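Local coordinates for Sts-2 protein (PDB 3D4I) that carries a histidine-phosphatase domain with acid-dependent phosphatase activity and probably interferes with CBL-mediated down-regulation of receptor-type tyrosine kinases, at residues A104-I107 with L108-L111; R120-P123 with G124-E127; A205-S208 with C209-L213. All blocks are in the same frame, centred on the assembly; numbering follows the deposited sequence.

Contact 1: A104-I107 with L108-L111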
ATOM      1  N   ALA A 104      13.363   6.017   4.513  1.00 14.39           N
ATOM      2  CA  ALA A 104      14.720   5.725   4.058  1.00 15.54           C
ATOM      3  C   ALA A 104      15.079   4.249   4.240  1.00 16.23           C
ATOM      4  O   ALA A 104      15.589   3.622   3.315  1.00 17.05           O
ATOM      5  CB  ALA A 104      15.754   6.625   4.772  1.00 14.95           C
ATOM      6  N   LYS A 105      14.820   3.700   5.430  1.00 17.17           N
ATOM      7  CA  LYS A 105      15.112   2.291   5.713  1.00 18.50           C
ATOM      8  C   LYS A 105      14.385   1.361   4.735  1.00 17.90           C
ATOM      9  O   LYS A 105      14.983   0.452   4.183  1.00 18.16           O
ATOM     10  CB  LYS A 105      14.744   1.945   7.172  1.00 19.22           C
ATOM     11  CG  LYS A 105      14.889   0.440   7.564  1.00 21.62           C
ATOM     12  CD  LYS A 105      14.297   0.188   8.983  1.00 22.45           C
ATOM     13  CE  LYS A 105      14.602  -1.190   9.554  1.00 24.99           C
ATOM     14  NZ  LYS A 105      13.847  -1.359  10.842  1.00 30.69           N
ATOM     15  N   HIS A 106      13.089   1.591   4.516  1.00 17.22           N
ATOM     16  CA  HIS A 106      12.299   0.684   3.657  1.00 18.45           C
ATOM     17  C   HIS A 106      12.759   0.723   2.190  1.00 17.99           C
ATOM     18  O   HIS A 106      12.876  -0.313   1.532  1.00 18.92           O
ATOM     19  CB  HIS A 106      10.799   0.996   3.804  1.00 18.40           C
ATOM     20  CG  HIS A 106      10.238   0.611   5.136  1.00 19.73           C
ATOM     21  ND1 HIS A 106      10.287  -0.680   5.623  1.00 21.15           N
ATOM     22  CD2 HIS A 106       9.605   1.348   6.084  1.00 20.03           C
ATOM     23  CE1 HIS A 106       9.718  -0.718   6.817  1.00 22.36           C
ATOM     24  NE2 HIS A 106       9.306   0.502   7.123  1.00 22.70           N
ATOM     25  N   ILE A 107      13.069   1.913   1.693  1.00 17.44           N
ATOM     26  CA  ILE A 107      13.672   2.035   0.360  1.00 17.25           C
ATOM     27  C   ILE A 107      14.985   1.230   0.261  1.00 17.99           C
ATOM     28  O   ILE A 107      15.156   0.437  -0.668  1.00 18.03           O
ATOM     29  CB  ILE A 107      13.911   3.524  -0.019  1.00 16.86           C
ATOM     30  CG1 ILE A 107      12.580   4.260  -0.203  1.00 17.93           C
ATOM     31  CG2 ILE A 107      14.775   3.652  -1.278  1.00 15.80           C
ATOM     32  CD1 ILE A 107      12.741   5.773  -0.336  1.00 17.11           C
ATOM     33  N   LEU A 108      15.897   1.434   1.216  1.00 18.13           N
ATOM     34  CA  LEU A 108      17.175   0.719   1.236  1.00 19.76           C
ATOM     35  C   LEU A 108      17.039  -0.803   1.333  1.00 21.09           C
ATOM     36  O   LEU A 108      17.820  -1.531   0.721  1.00 20.72           O
ATOM     37  CB  LEU A 108      18.056   1.225   2.376  1.00 20.68           C
ATOM     38  CG  LEU A 108      18.806   2.552   2.171  1.00 21.55           C
ATOM     39  CD1 LEU A 108      19.226   3.064   3.532  1.00 24.41           C
ATOM     40  CD2 LEU A 108      20.034   2.361   1.265  1.00 23.86           C
ATOM     41  N   GLU A 109      16.070  -1.280   2.118  1.00 22.26           N
ATOM     42  CA  GLU A 109      15.822  -2.714   2.255  1.00 23.36           C
ATOM     43  C   GLU A 109      15.417  -3.322   0.915  1.00 23.23           C
ATOM     44  O   GLU A 109      15.941  -4.375   0.511  1.00 22.45           O
ATOM     45  CB  GLU A 109      14.813  -2.993   3.368  1.00 24.35           C
ATOM     46  CG  GLU A 109      15.456  -3.033   4.748  1.00 26.15           C
ATOM     47  CD  GLU A 109      14.440  -3.059   5.895  1.00 27.49           C
ATOM     48  OE1 GLU A 109      13.219  -3.225   5.650  1.00 33.77           O
ATOM     49  OE2 GLU A 109      14.875  -2.905   7.052  1.00 34.46           O
ATOM     50  N   GLU A 110      14.565  -2.618   0.177  1.00 22.24           N
ATOM     51  CA  GLU A 110      14.132  -3.092  -1.139  1.00 23.09           C
ATOM     52  C   GLU A 110      15.194  -2.932  -2.216  1.00 23.48           C
ATOM     53  O   GLU A 110      15.188  -3.668  -3.207  1.00 23.31           O
ATOM     54  CB  GLU A 110      12.851  -2.402  -1.580  1.00 23.43           C
ATOM     55  CG  GLU A 110      11.615  -2.797  -0.779  1.00 24.41           C
ATOM     56  CD  GLU A 110      11.252  -4.255  -0.906  1.00 28.04           C
ATOM     57  OE1 GLU A 110      11.426  -4.853  -2.007  1.00 28.91           O
ATOM     58  OE2 GLU A 110      10.813  -4.805   0.123  1.00 28.68           O
ATOM     59  N   LEU A 111      16.094  -1.969  -2.022  1.00 22.86           N
ATOM     60  CA  LEU A 111      17.280  -1.839  -2.880  1.00 23.99           C
ATOM     61  C   LEU A 111      18.357  -2.885  -2.576  1.00 23.82           C
ATOM     62  O   LEU A 111      19.314  -3.011  -3.329  1.00 23.77           O
ATOM     63  CB  LEU A 111      17.920  -0.464  -2.673  1.00 23.73           C
ATOM     64  CG  LEU A 111      18.038   0.689  -3.678  1.00 26.73           C
ATOM     65  CD1 LEU A 111      17.846   0.324  -5.175  1.00 24.79           C
ATOM     66  CD2 LEU A 111      17.252   1.892  -3.285  1.00 24.13           C
TER
HETATM   67  O   HOH W   1      11.367  -2.959   4.016  1.00 39.65           O
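Ala104, Lys105, His106 and Ile107 each give their carbonyl oxygen to the N-H four residues on, from Leu108 to Leu111, in regular alpha-helical bonds. The straightest runs from Leu108 N to Ala104 O, with an N-H...O angle of 170°. On the outer side, Lys105 and Glu109 meet at a slant. The lysine chain is fully extended, with CG anti to the backbone N (chi1 175°), and runs past the carboxylate. Contact is made by Lys105 CE, 3.0 Å from Glu109 OE2. Lys105 NZ stays 4.2 Å from Glu109 OE2, too far for a salt bridge, and the ammonium group has a cation-pi partner in Phe151. The other carboxylate oxygen faces a water shared with His106. The water lies at the ring edge, in plane, 3.0 Å from His106 ND1, and donates to Glu109 OE1 over a short 2.5 Å. The imidazole and carboxylate planes are nearly perpendicular, 87° apart. On the buried side Ile107 and Leu111 lie side by side, with Ile107 CG2 3.6 Å from Leu111 CD2. Ala104 and Leu108 rest on strands 89-94 and 119-121. This is the amphipathic helix of a beta-alpha-beta crossover.

Contact 2: R120-P123 with G124-E127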
ATOM      1  N   ARG A 120      22.357   8.796   6.750  1.00 22.07           N
ATOM      2  CA  ARG A 120      22.925   9.992   7.343  1.00 22.17           C
ATOM      3  C   ARG A 120      21.813  10.915   7.788  1.00 22.25           C
ATOM      4  O   ARG A 120      21.120  11.502   6.953  1.00 20.76           O
ATOM      5  CB  ARG A 120      23.835  10.688   6.342  1.00 22.58           C
ATOM      6  CG  ARG A 120      25.157   9.960   6.218  1.00 25.17           C
ATOM      7  CD  ARG A 120      25.731  10.054   4.832  1.00 32.06           C
ATOM      8  NE  ARG A 120      27.096   9.535   4.815  1.00 33.80           N
ATOM      9  CZ  ARG A 120      27.890   9.549   3.754  1.00 36.83           C
ATOM     10  NH1 ARG A 120      27.455  10.041   2.605  1.00 38.70           N
ATOM     11  NH2 ARG A 120      29.124   9.069   3.850  1.00 38.16           N
ATOM     12  N   VAL A 121      21.643  11.039   9.101  1.00 21.25           N
ATOM     13  CA  VAL A 121      20.555  11.869   9.608  1.00 21.22           C
ATOM     14  C   VAL A 121      20.995  13.327   9.601  1.00 21.51           C
ATOM     15  O   VAL A 121      21.994  13.706  10.244  1.00 21.38           O
ATOM     16  CB  VAL A 121      20.043  11.410  10.999  1.00 21.18           C
ATOM     17  CG1 VAL A 121      18.913  12.336  11.503  1.00 20.33           C
ATOM     18  CG2 VAL A 121      19.547   9.982  10.941  1.00 21.40           C
ATOM     19  N   GLU A 122      20.255  14.123   8.839  1.00 20.77           N
ATOM     20  CA  GLU A 122      20.564  15.530   8.631  1.00 20.83           C
ATOM     21  C   GLU A 122      19.403  16.405   9.086  1.00 20.06           C
ATOM     22  O   GLU A 122      18.450  16.610   8.342  1.00 20.31           O
ATOM     23  CB  GLU A 122      20.895  15.810   7.151  1.00 20.06           C
ATOM     24  CG  GLU A 122      21.249  17.300   6.835  1.00 21.13           C
ATOM     25  CD  GLU A 122      22.334  17.865   7.761  1.00 21.89           C
ATOM     26  OE1 GLU A 122      23.467  17.379   7.670  1.00 21.10           O
ATOM     27  OE2 GLU A 122      22.051  18.787   8.574  1.00 21.31           O
ATOM     28  N   PRO A 123      19.467  16.925  10.317  1.00 20.36           N
ATOM     29  CA  PRO A 123      18.454  17.910  10.718  1.00 20.48           C
ATOM     30  C   PRO A 123      18.340  19.144   9.836  1.00 20.21           C
ATOM     31  O   PRO A 123      17.310  19.796   9.861  1.00 20.99           O
ATOM     32  CB  PRO A 123      18.888  18.299  12.137  1.00 20.13           C
ATOM     33  CG  PRO A 123      19.571  17.079  12.627  1.00 20.07           C
ATOM     34  CD  PRO A 123      20.365  16.598  11.440  1.00 20.27           C
ATOM     35  N   GLY A 124      19.370  19.469   9.061  1.00 19.53           N
ATOM     36  CA  GLY A 124      19.285  20.599   8.134  1.00 18.78           C
ATOM     37  C   GLY A 124      18.252  20.415   7.022  1.00 19.29           C
ATOM     38  O   GLY A 124      17.893  21.386   6.346  1.00 17.62           O
ATOM     39  N   ILE A 125      17.749  19.192   6.851  1.00 18.70           N
ATOM     40  CA  ILE A 125      16.647  18.947   5.900  1.00 19.49           C
ATOM     41  C   ILE A 125      15.342  18.561   6.605  1.00 19.75           C
ATOM     42  O   ILE A 125      14.435  18.021   5.979  1.00 17.98           O
ATOM     43  CB  ILE A 125      17.023  17.901   4.766  1.00 19.59           C
ATOM     44  CG1 ILE A 125      17.273  16.496   5.350  1.00 20.39           C
ATOM     45  CG2 ILE A 125      18.206  18.449   3.929  1.00 20.95           C
ATOM     46  CD1 ILE A 125      17.699  15.380   4.314  1.00 19.17           C
ATOM     47  N   PHE A 126      15.256  18.851   7.914  1.00 19.43           N
ATOM     48  CA  PHE A 126      14.000  18.724   8.638  1.00 19.14           C
ATOM     49  C   PHE A 126      12.969  19.718   8.090  1.00 19.30           C
ATOM     50  O   PHE A 126      13.317  20.659   7.361  1.00 18.79           O
ATOM     51  CB  PHE A 126      14.224  18.942  10.135  1.00 19.68           C
ATOM     52  CG  PHE A 126      12.996  18.709  10.979  1.00 18.97           C
ATOM     53  CD1 PHE A 126      12.426  17.442  11.078  1.00 20.51           C
ATOM     54  CD2 PHE A 126      12.434  19.751  11.692  1.00 19.80           C
ATOM     55  CE1 PHE A 126      11.295  17.225  11.857  1.00 20.64           C
ATOM     56  CE2 PHE A 126      11.310  19.555  12.480  1.00 19.21           C
ATOM     57  CZ  PHE A 126      10.746  18.274  12.575  1.00 19.95           C
ATOM     58  N   GLU A 127      11.700  19.500   8.428  1.00 18.73           N
ATOM     59  CA  GLU A 127      10.618  20.405   8.056  1.00 19.82           C
ATOM     60  C   GLU A 127      10.865  21.827   8.568  1.00 20.21           C
ATOM     61  O   GLU A 127      11.554  22.018   9.572  1.00 20.59           O
ATOM     62  CB  GLU A 127       9.292  19.838   8.629  1.00 20.11           C
ATOM     63  CG  GLU A 127       8.022  20.615   8.299  1.00 20.57           C
ATOM     64  CD  GLU A 127       7.715  20.604   6.818  1.00 19.73           C
ATOM     65  OE1 GLU A 127       8.246  21.471   6.114  1.00 19.81           O
ATOM     66  OE2 GLU A 127       6.943  19.723   6.361  1.00 22.01           O
TER
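Glu122 takes the N-H of Gly124 on its carboxylate oxygen OE2. The Gly124 N to Glu122 OE2 distance is 2.8 Å, and the anti lone pair of the oxygen is used. The bend at the second torsion (chi2 51°) brings OE2 to this N-H. Both carboxylate oxygens are further held from outside: OE1 by Tyr157 OH and Ala160 N, OE2 by Leu161 N. With four bonds the buried carboxylate is fixed in rotation and its charge is probably well compensated. Two backbone bonds close successive turns of the 3-10 kind. Ile125 N reaches Glu122 O at 3.1 Å, and Phe126 N reaches Pro123 O at 3.0 Å. Packing is close around these carbonyls. Ile125 CG1 sits between its own N and carbonyl carbon (chi1 65°), which lays it 3.2 Å from Glu122 O. Phe126 CB touches Pro123 O at 3.2 Å, while the ring leads away to meet Phe140 edge-to-face. The turn leaves the end of strand 119-121, which pairs with strand 89-94. Arg178 of helix 172-187 binds the carbonyls of Gly124, Phe126 and Glu127, and Ser201, ending strand 196-201, bonds through its hydroxyl to Ile125 O.

Contact 3: A205-S208 with C209-L213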
ATOM      1  N   ALA A 205      10.923  20.065   1.122  1.00 17.41           N
ATOM      2  CA  ALA A 205      12.273  19.835   0.635  1.00 17.44           C
ATOM      3  C   ALA A 205      12.356  19.657  -0.888  1.00 17.60           C
ATOM      4  O   ALA A 205      13.420  19.897  -1.473  1.00 16.82           O
ATOM      5  CB  ALA A 205      12.916  18.636   1.350  1.00 16.59           C
ATOM      6  N   LEU A 206      11.276  19.202  -1.529  1.00 17.92           N
ATOM      7  CA  LEU A 206      11.313  19.028  -2.985  1.00 18.41           C
ATOM      8  C   LEU A 206      11.572  20.368  -3.680  1.00 18.91           C
ATOM      9  O   LEU A 206      12.125  20.389  -4.775  1.00 20.59           O
ATOM     10  CB  LEU A 206      10.068  18.336  -3.556  1.00 17.94           C
ATOM     11  CG  LEU A 206      10.103  16.790  -3.561  1.00 19.64           C
ATOM     12  CD1 LEU A 206       9.792  16.256  -2.184  1.00 15.66           C
ATOM     13  CD2 LEU A 206       9.123  16.217  -4.567  1.00 19.33           C
ATOM     14  N   ASP A 207      11.199  21.461  -3.015  1.00 19.23           N
ATOM     15  CA  ASP A 207      11.507  22.815  -3.483  1.00 19.82           C
ATOM     16  C   ASP A 207      12.808  23.361  -2.856  1.00 19.39           C
ATOM     17  O   ASP A 207      13.745  23.774  -3.561  1.00 18.81           O
ATOM     18  CB  ASP A 207      10.334  23.775  -3.210  1.00 19.68           C
ATOM     19  CG  ASP A 207      10.497  25.120  -3.925  1.00 22.06           C
ATOM     20  OD1 ASP A 207      10.568  25.120  -5.172  1.00 22.58           O
ATOM     21  OD2 ASP A 207      10.521  26.180  -3.266  1.00 25.49           O
ATOM     22  N   SER A 208      12.866  23.366  -1.533  1.00 19.29           N
ATOM     23  CA  SER A 208      13.966  24.020  -0.830  1.00 19.87           C
ATOM     24  C   SER A 208      15.327  23.335  -0.960  1.00 19.88           C
ATOM     25  O   SER A 208      16.343  23.987  -0.764  1.00 20.10           O
ATOM     26  CB  SER A 208      13.620  24.200   0.646  1.00 20.02           C
ATOM     27  OG  SER A 208      13.651  22.948   1.285  1.00 21.70           O
ATOM     28  N   CYS A 209      15.349  22.035  -1.254  1.00 19.32           N
ATOM     29  CA  CYS A 209      16.611  21.309  -1.427  1.00 20.02           C
ATOM     30  C   CYS A 209      17.067  21.202  -2.892  1.00 19.85           C
ATOM     31  O   CYS A 209      18.159  20.687  -3.186  1.00 21.03           O
ATOM     32  CB  CYS A 209      16.574  19.941  -0.716  1.00 19.60           C
ATOM     33  SG  CYS A 209      16.437  20.090   1.099  1.00 21.46           S
ATOM     34  N   THR A 210      16.241  21.691  -3.817  1.00 20.52           N
ATOM     35  CA  THR A 210      16.572  21.608  -5.246  1.00 20.11           C
ATOM     36  C   THR A 210      16.869  22.975  -5.837  1.00 20.43           C
ATOM     37  O   THR A 210      17.825  23.108  -6.593  1.00 19.54           O
ATOM     38  CB  THR A 210      15.493  20.871  -6.094  1.00 20.35           C
ATOM     39  OG1 THR A 210      14.244  21.561  -6.005  1.00 20.44           O
ATOM     40  CG2 THR A 210      15.305  19.436  -5.592  1.00 20.61           C
ATOM     41  N   ARG A 211      16.078  23.985  -5.476  1.00 20.93           N
ATOM     42  CA  ARG A 211      16.323  25.365  -5.948  1.00 21.39           C
ATOM     43  C   ARG A 211      17.784  25.838  -5.782  1.00 21.80           C
ATOM     44  O   ARG A 211      18.349  26.379  -6.738  1.00 21.75           O
ATOM     45  CB  ARG A 211      15.326  26.349  -5.343  1.00 21.43           C
ATOM     46  CG  ARG A 211      13.930  26.170  -5.929  1.00 23.21           C
ATOM     47  CD  ARG A 211      12.978  27.237  -5.492  1.00 25.57           C
ATOM     48  NE  ARG A 211      13.171  28.488  -6.219  1.00 27.07           N
ATOM     49  CZ  ARG A 211      12.655  28.770  -7.416  1.00 27.48           C
ATOM     50  NH1 ARG A 211      11.904  27.894  -8.072  1.00 28.23           N
ATOM     51  NH2 ARG A 211      12.879  29.960  -7.952  1.00 29.43           N
ATOM     52  N   PRO A 212      18.401  25.616  -4.589  1.00 22.27           N
ATOM     53  CA  PRO A 212      19.820  25.991  -4.409  1.00 22.81           C
ATOM     54  C   PRO A 212      20.768  25.278  -5.369  1.00 23.26           C
ATOM     55  O   PRO A 212      21.733  25.894  -5.825  1.00 22.84           O
ATOM     56  CB  PRO A 212      20.125  25.579  -2.958  1.00 23.11           C
ATOM     57  CG  PRO A 212      18.815  25.526  -2.285  1.00 22.46           C
ATOM     58  CD  PRO A 212      17.848  25.043  -3.343  1.00 22.04           C
ATOM     59  N   LEU A 213      20.489  24.007  -5.697  1.00 23.52           N
ATOM     60  CA  LEU A 213      21.319  23.256  -6.653  1.00 24.33           C
ATOM     61  C   LEU A 213      21.194  23.840  -8.039  1.00 24.09           C
ATOM     62  O   LEU A 213      22.166  23.914  -8.784  1.00 24.75           O
ATOM     63  CB  LEU A 213      20.899  21.776  -6.724  1.00 24.25           C
ATOM     64  CG  LEU A 213      20.955  20.916  -5.462  1.00 25.45           C
ATOM     65  CD1 LEU A 213      20.635  19.450  -5.829  1.00 27.58           C
ATOM     66  CD2 LEU A 213      22.297  21.018  -4.779  1.00 27.89           C
TER
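Leu206 and Thr210, with Asp207 and Arg211, join across a local helix-end contact in the histidine phosphatase fold, where short helix 205-208 passes into helix 211-214 beyond strand 196-201. Thr210 doubles back with its hydroxyl: Thr210 OG1 donates to Leu206 O at 2.7 Å. Its first torsion (chi1 61°) sets OG1 between the backbone N and the carbonyl carbon, facing the preceding turn. Asp207 O takes two N-H groups. Arg211 N approaches Asp207 O at 3.0 Å, almost in line with the carbonyl. Thr210 N reaches Asp207 O at 3.3 Å from well above the carbonyl plane. The Asp207 and Arg211 side chains cross, their flat ends turned 36° apart. The touching atom is Arg211 CD, 3.2 Å from Asp207 OD1, whereas Arg211 NH1 is 4.2 Å from that oxygen and makes no salt bridge. Their polar ends have other partners: Asp207 OD1 forms a salt bridge with Arg219 NE, and Arg211 NE hydrogen-bonds to Pro217 O. On the inner side, Ala205 CB packs against Cys209 SG at 3.8 Å, and the Cys209 side chain also touches Met183 of helix 172-187. At the next helical step Pro212 has no N-H to offer, and Pro212 CD lies 3.2 Å from Ser208 O.

The three contacts follow one another in the chain, inside one histidine phosphatase domain. Contacts 2 and 3 are buried; contact 1 is partly buried, with one flank polar and the other on the sheet. Contact 1 lies on helix 98-111 and contact 2 at the end of the next strand, 119-121, and in the turn after it. Their nearest atoms are about 7 Å apart. Contacts 2 and 3 do meet: Ile125 CG2 packs on Cys209 SG at 3.7 Å. Both also touch helix 172-187. In contact 1 a water joins two polar side chains. In contact 2 a buried carboxylate is gripped by N-H and hydroxyl groups. In contact 3 a threonine hydroxyl bonds to a backbone carbonyl, and the charged side chains have polar partners outside the two segments.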